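Local coordinates for protein peroxin 22 (Pichia angusta, PDB 5NKZ) that forms a complex with the ubiquitin-conjugating enzyme Pex4p through its soluble domain and is probably involved in peroxisome biogenesis, at residues S31-L36 and L97-N102; V57-S62 and V81-T86. All blocks are in the same frame, centred on the assembly; numbering follows the deposited sequence.

Contact 1: residues S31-L36 and L97-N102; sequences SVSLVL and LSSNIN
Val32 and Ile101 pair as parallel strand neighbours, with their side chains on one face of the sheet. Two backbone hydrogen bonds join the two segments. Ile101 N donates to Ser31 O at 2.9 Å, and Ser33 N donates to Ile101 O at 2.8 Å. The second is nearly straight (169°). A CA-H...O contact adds to them, from Val32 CA to Ile101 O.

Val32 CG2 meets Ile101 CD1 at 3.7 Å, and the two side chains run at a slant to each other. Strands 32-36 and 101-103 lie side by side in a parallel sheet with strand order 3-2-1-4-5, as in Rossmann-like folds. Residues 98-100 lead from helix 87-97 into strand 101-103, with positive phi at Ser98.

The polar side chains gather on the other face, which Leu94 of that helix touches. Ser33 OG and Ser99 OG share a hydrogen bond of 2.8 Å. Each OG is anti to its own carbonyl carbon (Ser33 chi1 -73°), where the two hydroxyls meet. Asn102 OD1 rests against Ser33 CB at 3.5 Å. Asn102 ND2 turns back to Ser99 O at 2.9 Å, coming from above the carbonyl plane. ND2 also bonds to Asp122 O. An alanine in place of Asn102 removes ND2, which would probably leave Ser99 O and Asp122 O without this mate and the 98-100 link freer to move. Ser31 CB lies 3.5 Å from Asn100 OD1.

Contact 2: residues V57-S62 and V81-T86; sequences VILHPS and VIQVRT
Leu59 and Val81 cross at a slant on one face of the sheet. The meeting is between branches, Leu59 CD1 and Val81 CG1, at 3.5 Å. Val81 CG1 stands anti to its backbone N (chi1 175°), and Leu59 CG is also near it. On the same face Val57 CB approaches Val81 CG2 at 4.2 Å. Helix 65-71 covers this side, with Lys65 touching both Leu59 and Val81.

Ile58 points to the other face, where helix 87-97 packs. Its CG2 branch meets Val84 CG2 at 4.2 Å, again with the side chains aslant. Farther along, Pro61 and Val84 lie side by side and point the same way, with Pro61 CD near Val84 CG1. Pro61 CG also sits 3.4 Å from Arg85 O.

Gln83 shares the face of Leu59, and its chain bends at chi2 (61°). NE2 gives a hydrogen bond to Val84 O at 2.7 Å and weak ones to His60 O and Val63 O, while OE1 receives a weak bond from Lys65 N. Pro61 CD lies over one face of the His60 ring, toward its rim, and His60 NE2 bonds to Glu87.

Between the two faces, the parallel strands are joined by Ile82 N to Val57 O and by Leu59 N to Ile82 O at 3.0 Å. A weak bond of 3.4 Å from Val84 N to Leu59 O follows. Strands 55-59 and 81-83 belong to one beta-alpha-beta unit with helix 65-71. The chemistry divides: apolar branches and backbone bonds join the strands, while the Gln83 amide is held mainly by its own segment and crosses only weakly. The N-H groups of Gln83 and Arg85 go to acidic side chains of the neighbouring Pex4p chain, while those of Ile82 and, weakly, Val84 pair with strand 55-59.

Contacts 1 and 2 belong to one parallel sheet, and their centres are about 13 Å apart, on opposite sides of the chain's centre. Strands 32-36 and 55-59 are neighbours and join the two: Leu34 O lies 2.8 Å from Ile58 N, and Leu36 N lies 3.0 Å from Ile58 O, both probable hydrogen bonds. Along the chain, both segments of contact 2 fall between those of contact 1. Helix 87-97 leads from the second segment of contact 2 to that of contact 1 and packs on side chains from both. Contact 2 includes 81-83, an outermost strand within this chain; contact 1 joins two interior strands. Pex4p hydrogen-bonds to 81-86 and also packs on Ser31 and Leu97 of contact 1.

Contact 1: residues S31-L36 and L97-N102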
ATOM      1  N   SER C  31      -9.032  10.266 -13.206  1.00 81.79           N
ATOM      2  CA  SER C  31      -8.431  10.330 -11.811  1.00 76.33           C
ATOM      3  C   SER C  31      -8.195  11.721 -11.242  1.00 67.58           C
ATOM      4  O   SER C  31      -7.428  12.445 -11.809  1.00 67.95           O
ATOM      5  CB  SER C  31      -7.080   9.595 -11.791  1.00 78.32           C
ATOM      6  OG  SER C  31      -7.270   8.194 -11.839  1.00 84.32           O
ATOM      7  N   VAL C  32      -8.824  12.089 -10.135  1.00 62.26           N
ATOM      8  CA  VAL C  32      -8.699  13.443  -9.613  1.00 59.05           C
ATOM      9  C   VAL C  32      -8.409  13.406  -8.114  1.00 58.31           C
ATOM     10  O   VAL C  32      -9.068  12.668  -7.348  1.00 60.99           O
ATOM     11  CB  VAL C  32      -9.995  14.289  -9.883  1.00 56.57           C
ATOM     12  CG1 VAL C  32      -9.871  15.743  -9.371  1.00 52.88           C
ATOM     13  CG2 VAL C  32     -10.411  14.191 -11.342  1.00 58.03           C
ATOM     14  N   SER C  33      -7.411  14.194  -7.711  1.00 57.42           N
ATOM     15  CA  SER C  33      -7.137  14.430  -6.298  1.00 60.77           C
ATOM     16  C   SER C  33      -7.703  15.791  -5.929  1.00 59.50           C
ATOM     17  O   SER C  33      -7.358  16.796  -6.546  1.00 61.04           O
ATOM     18  CB  SER C  33      -5.618  14.358  -5.974  1.00 62.57           C
ATOM     19  OG  SER C  33      -5.113  13.020  -5.992  1.00 62.87           O
ATOM     20  N   LEU C  34      -8.549  15.844  -4.915  1.00 59.32           N
ATOM     21  CA  LEU C  34      -9.175  17.097  -4.552  1.00 61.54           C
ATOM     22  C   LEU C  34      -8.771  17.508  -3.171  1.00 59.54           C
ATOM     23  O   LEU C  34      -9.124  16.818  -2.218  1.00 66.76           O
ATOM     24  CB  LEU C  34     -10.709  16.920  -4.626  1.00 66.74           C
ATOM     25  CG  LEU C  34     -11.604  18.111  -4.251  1.00 69.42           C
ATOM     26  CD1 LEU C  34     -11.199  19.348  -5.048  1.00 70.29           C
ATOM     27  CD2 LEU C  34     -13.060  17.725  -4.472  1.00 72.89           C
ATOM     28  N   VAL C  35      -8.054  18.608  -3.027  1.00 59.80           N
ATOM     29  CA  VAL C  35      -7.683  19.019  -1.675  1.00 67.70           C
ATOM     30  C   VAL C  35      -8.545  20.171  -1.255  1.00 69.16           C
ATOM     31  O   VAL C  35      -8.586  21.227  -1.924  1.00 69.99           O
ATOM     32  CB  VAL C  35      -6.134  19.249  -1.407  1.00 73.59           C
ATOM     33  CG1 VAL C  35      -5.279  18.491  -2.420  1.00 73.53           C
ATOM     34  CG2 VAL C  35      -5.706  20.723  -1.353  1.00 76.56           C
ATOM     35  N   LEU C  36      -9.212  19.934  -0.124  1.00 73.47           N
ATOM     36  CA  LEU C  36     -10.178  20.855   0.463  1.00 77.06           C
ATOM     37  C   LEU C  36      -9.649  21.444   1.768  1.00 80.59           C
ATOM     38  O   LEU C  36      -9.487  20.732   2.746  1.00 81.78           O
ATOM     39  CB  LEU C  36     -11.518  20.138   0.722  1.00 77.57           C
ATOM     40  CG  LEU C  36     -12.178  19.443  -0.484  1.00 77.07           C
ATOM     41  CD1 LEU C  36     -13.387  18.608  -0.071  1.00 80.95           C
ATOM     42  CD2 LEU C  36     -12.518  20.463  -1.556  1.00 76.48           C
ATOM     43  N   LEU C  97      -0.378   9.614  -4.378  1.00 67.34           N
ATOM     44  CA  LEU C  97      -1.579   9.223  -5.145  1.00 67.12           C
ATOM     45  C   LEU C  97      -1.315   9.266  -6.631  1.00 70.04           C
ATOM     46  O   LEU C  97      -1.701   8.340  -7.350  1.00 70.75           O
ATOM     47  CB  LEU C  97      -2.826  10.080  -4.792  1.00 67.16           C
ATOM     48  CG  LEU C  97      -3.577   9.668  -3.506  1.00 64.62           C
ATOM     49  CD1 LEU C  97      -4.334  10.837  -2.902  1.00 62.48           C
ATOM     50  CD2 LEU C  97      -4.518   8.491  -3.726  1.00 63.37           C
ATOM     51  N   SER C  98      -0.638  10.330  -7.072  1.00 73.72           N
ATOM     52  CA  SER C  98      -0.373  10.605  -8.499  1.00 78.55           C
ATOM     53  C   SER C  98      -1.628  10.605  -9.381  1.00 80.26           C
ATOM     54  O   SER C  98      -1.671   9.911 -10.402  1.00 83.15           O
ATOM     55  CB  SER C  98       0.648   9.624  -9.071  1.00 77.96           C
ATOM     56  OG  SER C  98       1.829   9.770  -8.352  1.00 78.27           O
ATOM     57  N   SER C  99      -2.635  11.390  -9.004  1.00 86.50           N
ATOM     58  CA  SER C  99      -3.826  11.470  -9.831  1.00 84.52           C
ATOM     59  C   SER C  99      -3.529  12.260 -11.110  1.00 80.93           C
ATOM     60  O   SER C  99      -2.649  13.120 -11.141  1.00 78.37           O
ATOM     61  CB  SER C  99      -4.974  12.081  -9.052  1.00 84.40           C
ATOM     62  OG  SER C  99      -5.414  11.179  -8.064  1.00 87.23           O
ATOM     63  N   ASN C 100      -4.242  11.913 -12.178  1.00 80.18           N
ATOM     64  CA  ASN C 100      -4.182  12.627 -13.466  1.00 80.17           C
ATOM     65  C   ASN C 100      -4.489  14.120 -13.333  1.00 79.29           C
ATOM     66  O   ASN C 100      -3.899  14.923 -14.055  1.00 81.28           O
ATOM     67  CB  ASN C 100      -5.203  12.063 -14.450  1.00 81.18           C
ATOM     68  CG  ASN C 100      -4.876  10.650 -14.917  1.00 84.03           C
ATOM     69  OD1 ASN C 100      -4.502   9.787 -14.150  1.00 86.71           O
ATOM     70  ND2 ASN C 100      -5.041  10.412 -16.192  1.00 88.08           N
ATOM     71  N   ILE C 101      -5.447  14.477 -12.460  1.00 77.01           N
ATOM     72  CA  ILE C 101      -5.873  15.866 -12.234  1.00 76.29           C
ATOM     73  C   ILE C 101      -5.696  16.232 -10.767  1.00 72.51           C
ATOM     74  O   ILE C 101      -6.066  15.459  -9.879  1.00 72.85           O
ATOM     75  CB  ILE C 101      -7.352  16.103 -12.695  1.00 79.34           C
ATOM     76  CG1 ILE C 101      -7.524  15.787 -14.209  1.00 81.67           C
ATOM     77  CG2 ILE C 101      -7.802  17.541 -12.418  1.00 78.50           C
ATOM     78  CD1 ILE C 101      -8.633  14.798 -14.547  1.00 82.96           C
ATOM     79  N   ASN C 102      -5.156  17.405 -10.499  1.00 70.91           N
ATOM     80  CA  ASN C 102      -4.832  17.728  -9.128  1.00 73.99           C
ATOM     81  C   ASN C 102      -5.387  19.093  -8.852  1.00 77.31           C
ATOM     82  O   ASN C 102      -4.886  20.074  -9.373  1.00 82.62           O
ATOM     83  CB  ASN C 102      -3.300  17.618  -8.839  1.00 74.14           C
ATOM     84  CG  ASN C 102      -2.780  16.171  -8.863  1.00 74.69           C
ATOM     85  OD1 ASN C 102      -2.846  15.452  -7.847  1.00 77.39           O
ATOM     86  ND2 ASN C 102      -2.272  15.735 -10.013  1.00 72.11           N
TER

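Contact 2: residues V57-S62 and V81-T86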
ATOM      1  N   VAL C  57     -10.319  12.655  -2.055  1.00 57.84           N
ATOM      2  CA  VAL C  57     -10.339  13.923  -1.352  1.00 60.67           C
ATOM      3  C   VAL C  57      -9.313  13.954  -0.202  1.00 62.97           C
ATOM      4  O   VAL C  57      -9.255  13.047   0.648  1.00 63.72           O
ATOM      5  CB  VAL C  57     -11.750  14.182  -0.768  1.00 62.08           C
ATOM      6  CG1 VAL C  57     -11.743  15.280   0.287  1.00 62.40           C
ATOM      7  CG2 VAL C  57     -12.741  14.534  -1.880  1.00 64.89           C
ATOM      8  N   ILE C  58      -8.584  15.057  -0.127  1.00 63.69           N
ATOM      9  CA  ILE C  58      -7.566  15.264   0.872  1.00 66.41           C
ATOM     10  C   ILE C  58      -7.938  16.475   1.741  1.00 68.32           C
ATOM     11  O   ILE C  58      -7.924  17.620   1.277  1.00 72.76           O
ATOM     12  CB  ILE C  58      -6.189  15.427   0.152  1.00 68.14           C
ATOM     13  CG1 ILE C  58      -5.974  14.230  -0.796  1.00 69.00           C
ATOM     14  CG2 ILE C  58      -5.022  15.551   1.147  1.00 66.15           C
ATOM     15  CD1 ILE C  58      -4.983  14.499  -1.894  1.00 72.66           C
ATOM     16  N   LEU C  59      -8.253  16.238   3.006  1.00 68.75           N
ATOM     17  CA  LEU C  59      -8.624  17.353   3.900  1.00 72.69           C
ATOM     18  C   LEU C  59      -7.406  18.005   4.548  1.00 74.68           C
ATOM     19  O   LEU C  59      -6.520  17.325   5.086  1.00 74.56           O
ATOM     20  CB  LEU C  59      -9.608  16.901   4.986  1.00 74.71           C
ATOM     21  CG  LEU C  59     -10.790  16.097   4.425  1.00 75.18           C
ATOM     22  CD1 LEU C  59     -11.440  15.322   5.557  1.00 77.85           C
ATOM     23  CD2 LEU C  59     -11.787  16.981   3.685  1.00 75.12           C
ATOM     24  N   HIS C  60      -7.378  19.327   4.479  1.00 77.78           N
ATOM     25  CA  HIS C  60      -6.496  20.160   5.290  1.00 81.55           C
ATOM     26  C   HIS C  60      -6.636  19.733   6.756  1.00 82.63           C
ATOM     27  O   HIS C  60      -7.668  19.166   7.138  1.00 81.15           O
ATOM     28  CB  HIS C  60      -6.940  21.618   5.130  1.00 87.71           C
ATOM     29  CG  HIS C  60      -5.874  22.634   5.377  1.00 91.36           C
ATOM     30  ND1 HIS C  60      -5.954  23.552   6.401  1.00 95.23           N
ATOM     31  CD2 HIS C  60      -4.739  22.925   4.697  1.00 94.57           C
ATOM     32  CE1 HIS C  60      -4.896  24.341   6.367  1.00100.91           C
ATOM     33  NE2 HIS C  60      -4.137  23.979   5.345  1.00100.29           N
ATOM     34  N   PRO C  61      -5.597  19.981   7.577  1.00 86.37           N
ATOM     35  CA  PRO C  61      -5.736  19.787   9.025  1.00 88.89           C
ATOM     36  C   PRO C  61      -6.936  20.542   9.601  1.00 90.40           C
ATOM     37  O   PRO C  61      -7.582  20.034  10.509  1.00 94.42           O
ATOM     38  CB  PRO C  61      -4.434  20.368   9.594  1.00 90.54           C
ATOM     39  CG  PRO C  61      -3.459  20.304   8.485  1.00 88.75           C
ATOM     40  CD  PRO C  61      -4.223  20.379   7.212  1.00 87.67           C
ATOM     41  N   SER C  62      -7.221  21.729   9.066  1.00 91.19           N
ATOM     42  CA  SER C  62      -8.361  22.565   9.513  1.00 96.00           C
ATOM     43  C   SER C  62      -9.701  21.847   9.440  1.00 92.51           C
ATOM     44  O   SER C  62     -10.574  22.128  10.245  1.00 91.72           O
ATOM     45  CB  SER C  62      -8.487  23.841   8.675  1.00 98.34           C
ATOM     46  OG  SER C  62      -9.129  23.548   7.439  1.00 96.92           O
ATOM     47  N   VAL C  81     -11.530   9.493   1.228  1.00 74.68           N
ATOM     48  CA  VAL C  81     -11.220  10.755   1.899  1.00 73.92           C
ATOM     49  C   VAL C  81     -10.001  10.563   2.794  1.00 71.19           C
ATOM     50  O   VAL C  81      -9.938   9.586   3.507  1.00 72.27           O
ATOM     51  CB  VAL C  81     -12.442  11.224   2.747  1.00 74.74           C
ATOM     52  CG1 VAL C  81     -12.118  12.474   3.574  1.00 74.64           C
ATOM     53  CG2 VAL C  81     -13.627  11.491   1.827  1.00 73.22           C
ATOM     54  N   ILE C  82      -9.059  11.505   2.791  1.00 69.23           N
ATOM     55  CA  ILE C  82      -7.769  11.326   3.492  1.00 64.64           C
ATOM     56  C   ILE C  82      -7.466  12.499   4.427  1.00 63.75           C
ATOM     57  O   ILE C  82      -7.177  13.611   3.999  1.00 59.67           O
ATOM     58  CB  ILE C  82      -6.650  11.074   2.467  1.00 62.46           C
ATOM     59  CG1 ILE C  82      -6.743   9.636   1.926  1.00 61.44           C
ATOM     60  CG2 ILE C  82      -5.285  11.260   3.088  1.00 65.30           C
ATOM     61  CD1 ILE C  82      -6.223   9.487   0.514  1.00 60.80           C
ATOM     62  N   GLN C  83      -7.568  12.229   5.721  1.00 70.28           N
ATOM     63  CA  GLN C  83      -7.279  13.217   6.763  1.00 74.90           C
ATOM     64  C   GLN C  83      -5.783  13.374   6.884  1.00 73.29           C
ATOM     65  O   GLN C  83      -5.088  12.437   7.216  1.00 73.28           O
ATOM     66  CB  GLN C  83      -7.819  12.767   8.135  1.00 80.69           C
ATOM     67  CG  GLN C  83      -7.564  13.754   9.267  1.00 85.01           C
ATOM     68  CD  GLN C  83      -8.231  15.071   8.996  1.00 85.82           C
ATOM     69  OE1 GLN C  83      -9.397  15.210   9.248  1.00 88.93           O
ATOM     70  NE2 GLN C  83      -7.507  16.019   8.438  1.00 86.04           N
ATOM     71  N   VAL C  84      -5.319  14.583   6.628  1.00 71.65           N
ATOM     72  CA  VAL C  84      -3.942  14.958   6.756  1.00 70.19           C
ATOM     73  C   VAL C  84      -3.851  15.860   7.990  1.00 75.55           C
ATOM     74  O   VAL C  84      -4.836  16.496   8.364  1.00 74.81           O
ATOM     75  CB  VAL C  84      -3.497  15.635   5.446  1.00 67.95           C
ATOM     76  CG1 VAL C  84      -2.697  16.913   5.665  1.00 69.69           C
ATOM     77  CG2 VAL C  84      -2.780  14.635   4.545  1.00 65.71           C
ATOM     78  N   ARG C  85      -2.669  15.898   8.611  1.00 82.70           N
ATOM     79  CA  ARG C  85      -2.408  16.638   9.856  1.00 87.56           C
ATOM     80  C   ARG C  85      -1.419  17.802   9.754  1.00 85.55           C
ATOM     81  O   ARG C  85      -1.442  18.666  10.647  1.00 85.75           O
ATOM     82  CB  ARG C  85      -1.996  15.682  10.986  1.00 94.90           C
ATOM     83  CG  ARG C  85      -3.223  15.017  11.624  1.00100.09           C
ATOM     84  CD  ARG C  85      -3.056  14.390  13.024  1.00106.60           C
ATOM     85  NE  ARG C  85      -4.220  14.753  13.844  1.00111.33           N
ATOM     86  CZ  ARG C  85      -5.483  14.372  13.610  1.00115.53           C
ATOM     87  NH1 ARG C  85      -5.787  13.551  12.605  1.00114.51           N
ATOM     88  NH2 ARG C  85      -6.467  14.814  14.397  1.00120.33           N
ATOM     89  N   THR C  86      -0.590  17.843   8.703  1.00 80.85           N
ATOM     90  CA  THR C  86       0.264  19.013   8.404  1.00 83.08           C
ATOM     91  C   THR C  86       0.067  19.430   6.936  1.00 82.80           C
ATOM     92  O   THR C  86      -0.159  18.578   6.072  1.00 82.12           O
ATOM     93  CB  THR C  86       1.789  18.735   8.641  1.00 82.95           C
ATOM     94  OG1 THR C  86       2.359  18.034   7.520  1.00 77.69           O
ATOM     95  CG2 THR C  86       2.033  17.928   9.932  1.00 83.25           C
TER